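Local coordinates for protein ColD (Escherichia coli, PDB 3GR9) that removes, in its natural form, the C3'-hydroxyl of GDP-4-keto-6-deoxy-D-mannose during L-colitose biosynthesis, and is studied here as a variant engineered toward aminotransferase activity, at residues G33-Q38 with S257-I262; A52-S57 with V251-M256. The protein carries 2 engineered substitutions. All coordinates share one frame; numbering follows the deposited sequence.

Interaction 1 of 2, residues G33-Q38 with S257-I262; sequences GEYVKQ and SGAIGI
Ala-259 sets its methyl group against one face of the Tyr-35 ring, and around this CH-pi contact the first turn of helix 34-47 packs on helix 255-286. The Ala-259 CB atom stands 3.8 Å from the centroid of the Tyr-35 ring and 19° off its normal. It is displaced toward the rim, so that the nearest ring atom is Tyr-35 CG, at 3.6 Å from Ala-259 CB. With CG anti to its own carbonyl carbon (chi1 -79°), the tyrosine lays its ring alongside the partner helix, while Tyr-35 CB rests 3.5 Å from the backbone nitrogen Ala-259 N. The closest backbone approach lies next to this, where Val-36 CA is 4.3 Å from Gly-258 CA. Because Gly-258 has no side chain, backbone meets backbone here, and the local axes pass 7.5 Å apart at a crossing angle of 40°. The buried Val-36 starts its side chain away from helix 255-286 and touches Met-54 on strand 51-55.

Ile-262, partly exposed, also packs near Tyr-35, although the modelled place of its CD1 is doubtful. The solvent side is elsewhere: on the face of the first turn of helix 34-47 turned away from helix 255-286, Glu-34 and Lys-37 are exposed. Val-24 of helix 15-27 touches both Tyr-35 and Ala-259, and Glu-255 is the polar neighbour at the helix start. No hydrogen bond links the two segments: apolar surface makes the join, a methyl over an aromatic face and a close glycine crossing, in which the exposed Glu-34 and Lys-37 take no part.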
loop_
_atom_site.group_PDB
_atom_site.type_symbol
_atom_site.label_atom_id
_atom_site.label_comp_id
_atom_site.label_asym_id
_atom_site.label_seq_id
_atom_site.Cartn_x
_atom_site.Cartn_y
_atom_site.Cartn_z
ATOM N N GLY B 33 15.056 5.965 0.873
ATOM C CA GLY B 33 16.498 6.037 0.598
ATOM C C GLY B 33 17.516 5.744 1.710
ATOM O O GLY B 33 17.534 4.656 2.336
ATOM N N GLU B 34 18.409 6.699 1.933
ATOM C CA GLU B 34 19.460 6.516 2.931
ATOM C C GLU B 34 18.889 6.126 4.275
ATOM O O GLU B 34 19.305 5.130 4.876
ATOM C CB GLU B 34 20.185 7.832 3.118
ATOM C CG GLU B 34 21.394 8.049 2.258
ATOM C CD GLU B 34 22.422 8.900 2.993
ATOM O OE1 GLU B 34 22.031 9.947 3.563
ATOM O OE2 GLU B 34 23.607 8.497 3.041
ATOM N N TYR B 35 17.944 6.941 4.742
ATOM C CA TYR B 35 17.303 6.747 6.037
ATOM C C TYR B 35 16.651 5.416 6.174
ATOM O O TYR B 35 16.720 4.736 7.209
ATOM C CB TYR B 35 16.298 7.859 6.324
ATOM C CG TYR B 35 17.087 9.042 6.788
ATOM C CD1 TYR B 35 18.067 8.871 7.757
ATOM C CD2 TYR B 35 17.014 10.258 6.130
ATOM C CE1 TYR B 35 18.904 9.906 8.115
ATOM C CE2 TYR B 35 17.825 11.312 6.504
ATOM C CZ TYR B 35 18.772 11.125 7.484
ATOM O OH TYR B 35 19.587 12.159 7.877
ATOM N N VAL B 36 15.981 5.040 5.109
ATOM C CA VAL B 36 15.332 3.757 5.208
ATOM C C VAL B 36 16.390 2.699 5.447
ATOM O O VAL B 36 16.509 2.105 6.535
ATOM C CB VAL B 36 14.411 3.520 4.016
ATOM C CG1 VAL B 36 13.656 2.176 4.089
ATOM C CG2 VAL B 36 13.412 4.605 4.014
ATOM N N LYS B 37 17.262 2.578 4.458
ATOM C CA LYS B 37 18.314 1.588 4.526
ATOM C C LYS B 37 18.869 1.509 5.933
ATOM O O LYS B 37 18.994 0.430 6.527
ATOM C CB LYS B 37 19.451 1.990 3.614
ATOM C CG LYS B 37 20.148 0.817 2.988
ATOM C CD LYS B 37 21.202 1.369 2.072
ATOM C CE LYS B 37 20.581 1.788 0.743
ATOM N NZ LYS B 37 20.010 3.170 0.773
ATOM N N GLN B 38 19.260 2.650 6.498
ATOM C CA GLN B 38 19.842 2.538 7.833
ATOM C C GLN B 38 18.850 1.964 8.836
ATOM O O GLN B 38 19.137 1.003 9.573
ATOM C CB GLN B 38 20.459 3.863 8.297
ATOM C CG GLN B 38 21.367 3.796 9.580
ATOM C CD GLN B 38 22.184 2.494 9.761
ATOM O OE1 GLN B 38 23.169 2.255 9.058
ATOM N NE2 GLN B 38 21.790 1.677 10.736
ATOM N N SER B 257 9.857 8.509 7.538
ATOM C CA SER B 257 9.549 7.475 8.495
ATOM C C SER B 257 10.842 6.791 8.897
ATOM O O SER B 257 11.085 6.576 10.080
ATOM C CB SER B 257 8.468 6.544 7.918
ATOM O OG SER B 257 7.348 7.301 7.416
ATOM N N GLY B 258 11.700 6.540 7.913
ATOM C CA GLY B 258 12.984 5.872 8.120
ATOM C C GLY B 258 13.719 6.682 9.145
ATOM O O GLY B 258 14.088 6.173 10.193
ATOM N N ALA B 259 13.891 7.969 8.877
ATOM C CA ALA B 259 14.581 8.791 9.849
ATOM C C ALA B 259 13.912 8.814 11.234
ATOM O O ALA B 259 14.595 8.855 12.250
ATOM C CB ALA B 259 14.792 10.189 9.313
ATOM N N ILE B 260 12.583 8.803 11.299
ATOM C CA ILE B 260 11.936 8.832 12.615
ATOM C C ILE B 260 12.127 7.533 13.352
ATOM O O ILE B 260 12.397 7.550 14.566
ATOM C CB ILE B 260 10.481 9.209 12.582
ATOM C CG1 ILE B 260 10.294 10.427 11.678
ATOM C CG2 ILE B 260 10.039 9.584 13.966
ATOM C CD1 ILE B 260 8.885 10.459 10.995
ATOM N N GLY B 261 12.053 6.433 12.591
ATOM C CA GLY B 261 12.277 5.073 13.094
ATOM C C GLY B 261 13.617 4.888 13.841
ATOM O O GLY B 261 13.624 4.337 14.935
ATOM N N ILE B 262 14.714 5.367 13.234
ATOM C CA ILE B 262 16.073 5.312 13.782
ATOM C C ILE B 262 16.071 5.843 15.199
ATOM O O ILE B 262 16.721 5.304 16.105
ATOM C CB ILE B 262 17.048 6.232 13.003
ATOM C CG1 ILE B 262 17.557 5.576 11.724
ATOM C CG2 ILE B 262 18.226 6.623 13.893
ATOM C CD1 ILE B 262 16.819 6.014 10.470
#

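Interaction 2 of 2, residues A52-S57 with V251-M256; sequences AVMVSS and VRPLEM. With AKG (2-oxoglutaric acid), chain I.
Met-54 runs its extended side chain past the ring of Pro-253, the two sliding by each other in opposite directions. The thioether sulfur Met-54 SD comes 3.6 Å from Pro-253 CB, and CG, anti to the backbone N (chi1 -174°), follows the same ring. The spacing at Pro-253 CG is too short in the model, so its exact degree of tightness is doubtful. Next along the strand, Val-55 and Val-251 lie side by side and point the same way, with Val-55 CG1 3.6 Å from Val-251 CG2; Leu-64 of helix 58-71 touches both.

A single hydrogen bond links the two segments: Ser-56 N donates to Val-251 O at 2.8 Å. It is bent, with 139° at the hydrogen and the donor tilted 25° from the carbonyl plane. The same oxygen also receives a CA-H contact from Val-55 CA at 3.3 Å. Ser-56 OG turns instead to Thr-60.

Arg-252 leaves in the other direction. Its guanidinium presents an edge to a 2-oxoglutarate carboxylate, Arg-252 NH2 reaching AKG O4 at 3.0 Å and Arg-252 NH1 bonding weakly to AKG O3. Arg-333 of the second subunit also binds this ligand. The chemistry thus divides within three residues: an apolar and backbone grip fixes the loop to strand 51-55, while Arg-252, held through NE by Glu-196 of the second subunit, meets the ligand carboxylate, its positive charge probably helping to offset both.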
loop_
_atom_site.group_PDB
_atom_site.type_symbol
_atom_site.label_atom_id
_atom_site.label_comp_id
_atom_site.label_asym_id
_atom_site.label_seq_id
_atom_site.Cartn_x
_atom_site.Cartn_y
_atom_site.Cartn_z
ATOM N N ALA B 52 15.805 -7.095 7.454
ATOM C CA ALA B 52 14.593 -6.353 7.785
ATOM C C ALA B 52 14.214 -5.563 6.543
ATOM O O ALA B 52 15.069 -5.125 5.768
ATOM C CB ALA B 52 14.869 -5.401 8.878
ATOM N N VAL B 53 12.923 -5.379 6.334
ATOM C CA VAL B 53 12.503 -4.597 5.192
ATOM C C VAL B 53 11.425 -3.628 5.587
ATOM O O VAL B 53 10.442 -4.016 6.197
ATOM C CB VAL B 53 11.995 -5.436 4.030
ATOM C CG1 VAL B 53 11.071 -4.570 3.177
ATOM C CG2 VAL B 53 13.177 -5.942 3.207
ATOM N N MET B 54 11.614 -2.360 5.239
ATOM C CA MET B 54 10.614 -1.391 5.618
ATOM C C MET B 54 9.595 -1.105 4.523
ATOM O O MET B 54 9.972 -1.043 3.338
ATOM C CB MET B 54 11.210 -0.128 6.246
ATOM C CG MET B 54 10.068 0.776 6.747
ATOM S SD MET B 54 10.714 2.370 7.166
ATOM C CE MET B 54 9.288 2.976 8.271
ATOM N N VAL B 55 8.325 -1.008 4.946
ATOM C CA VAL B 55 7.175 -0.774 4.075
ATOM C C VAL B 55 6.252 0.277 4.647
ATOM O O VAL B 55 6.401 0.704 5.803
ATOM C CB VAL B 55 6.267 -2.051 3.909
ATOM C CG1 VAL B 55 6.847 -2.974 2.887
ATOM C CG2 VAL B 55 5.875 -2.814 5.264
ATOM N N SER B 56 5.235 0.611 3.854
ATOM C CA SER B 56 4.251 1.621 4.229
ATOM C C SER B 56 3.430 1.374 5.503
ATOM O O SER B 56 3.010 2.335 6.173
ATOM C CB SER B 56 3.383 1.966 3.048
ATOM O OG SER B 56 2.417 0.956 2.921
ATOM N N SER B 57 3.190 0.114 5.840
ATOM C CA SER B 57 2.515 -0.199 7.100
ATOM C C SER B 57 2.576 -1.666 7.619
ATOM O O SER B 57 2.854 -2.646 6.886
ATOM C CB SER B 57 1.077 0.354 7.132
ATOM O OG SER B 57 0.202 -0.385 6.264
ATOM N N VAL B 251 4.843 -0.346 -2.328
ATOM C CA VAL B 251 4.748 -0.214 -0.863
ATOM C C VAL B 251 5.840 0.428 -0.060
ATOM O O VAL B 251 5.947 0.234 1.159
ATOM C CB VAL B 251 3.865 -1.224 -0.107
ATOM C CG1 VAL B 251 2.546 -1.374 -0.819
ATOM C CG2 VAL B 251 4.563 -2.580 0.166
ATOM N N ARG B 252 6.620 1.217 -0.793
ATOM C CA ARG B 252 7.745 1.996 -0.284
ATOM C C ARG B 252 7.358 2.864 0.911
ATOM O O ARG B 252 6.313 3.519 0.910
ATOM C CB ARG B 252 8.314 2.896 -1.405
ATOM C CG ARG B 252 9.088 2.155 -2.555
ATOM C CD ARG B 252 9.808 3.175 -3.394
ATOM N NE ARG B 252 8.843 4.094 -3.971
ATOM C CZ ARG B 252 8.750 4.343 -5.271
ATOM N NH1 ARG B 252 9.614 3.780 -6.106
ATOM N NH2 ARG B 252 7.840 5.198 -5.738
ATOM N N PRO B 253 8.239 2.889 1.913
ATOM C CA PRO B 253 8.007 3.702 3.087
ATOM C C PRO B 253 8.626 5.007 2.641
ATOM O O PRO B 253 9.277 5.050 1.586
ATOM C CB PRO B 253 8.864 3.026 4.167
ATOM C CG PRO B 253 9.096 1.657 3.682
ATOM C CD PRO B 253 9.179 1.789 2.202
ATOM N N LEU B 254 8.407 6.058 3.425
ATOM C CA LEU B 254 8.953 7.371 3.080
ATOM C C LEU B 254 10.206 7.670 3.902
ATOM O O LEU B 254 10.231 7.427 5.104
ATOM C CB LEU B 254 7.925 8.471 3.390
ATOM C CG LEU B 254 6.679 8.713 2.509
ATOM C CD1 LEU B 254 6.020 10.027 2.989
ATOM C CD2 LEU B 254 7.136 8.909 1.063
ATOM N N GLU B 255 11.223 8.255 3.281
ATOM C CA GLU B 255 12.432 8.627 4.010
ATOM C C GLU B 255 12.148 9.136 5.433
ATOM O O GLU B 255 12.710 8.643 6.396
ATOM C CB GLU B 255 13.240 9.632 3.184
ATOM C CG GLU B 255 14.699 9.664 3.539
ATOM C CD GLU B 255 15.430 8.469 2.996
ATOM O OE1 GLU B 255 14.922 7.321 3.129
ATOM O OE2 GLU B 255 16.532 8.695 2.437
ATOM N N MET B 256 11.244 10.106 5.573
ATOM C CA MET B 256 10.862 10.639 6.898
ATOM C C MET B 256 10.610 9.525 7.928
ATOM O O MET B 256 11.058 9.621 9.088
ATOM C CB MET B 256 9.654 11.605 6.849
ATOM C CG MET B 256 10.091 13.036 6.542
ATOM S SD MET B 256 8.776 14.176 6.116
ATOM C CE MET B 256 9.808 15.761 5.901
HETATM C C1 AKG I . 8.247 6.346 -14.266
HETATM O O1 AKG I . 9.492 6.410 -14.109
HETATM O O2 AKG I . 7.750 6.335 -15.422
HETATM C C2 AKG I . 7.356 6.208 -13.088
HETATM O O5 AKG I . 6.189 5.939 -13.273
HETATM C C3 AKG I . 7.917 6.356 -11.691
HETATM C C4 AKG I . 7.800 5.045 -10.904
HETATM C C5 AKG I . 8.090 5.307 -9.462
HETATM O O3 AKG I . 9.380 5.458 -9.071
HETATM O O4 AKG I . 7.143 5.429 -8.625
#

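Overall arrangement
Interactions 1 and 2 share the start of helix 255-286, their centres 9 Å apart. The first residue of that helix, Glu-255, reaches back to the start of helix 34-47: Glu-255 OE1 is 2.6 Å from Gly-33 N and 3.2 Å from Val-36 N, probable hydrogen bonds. Met-54 CE packs 3.7 Å from Ser-257 CB, joining the apolar layers. Interaction 1 lies away from the ligand pockets, the Val-36 side chain about 14 Å from a bound 2-oxoglutarate. Interaction 2 supplies Arg-252 to one pocket, while Ser-57 OG bonds weakly to the phosphate of the cofactor-bearing lysine at engineered position 190. One helix start thus serves two contacts.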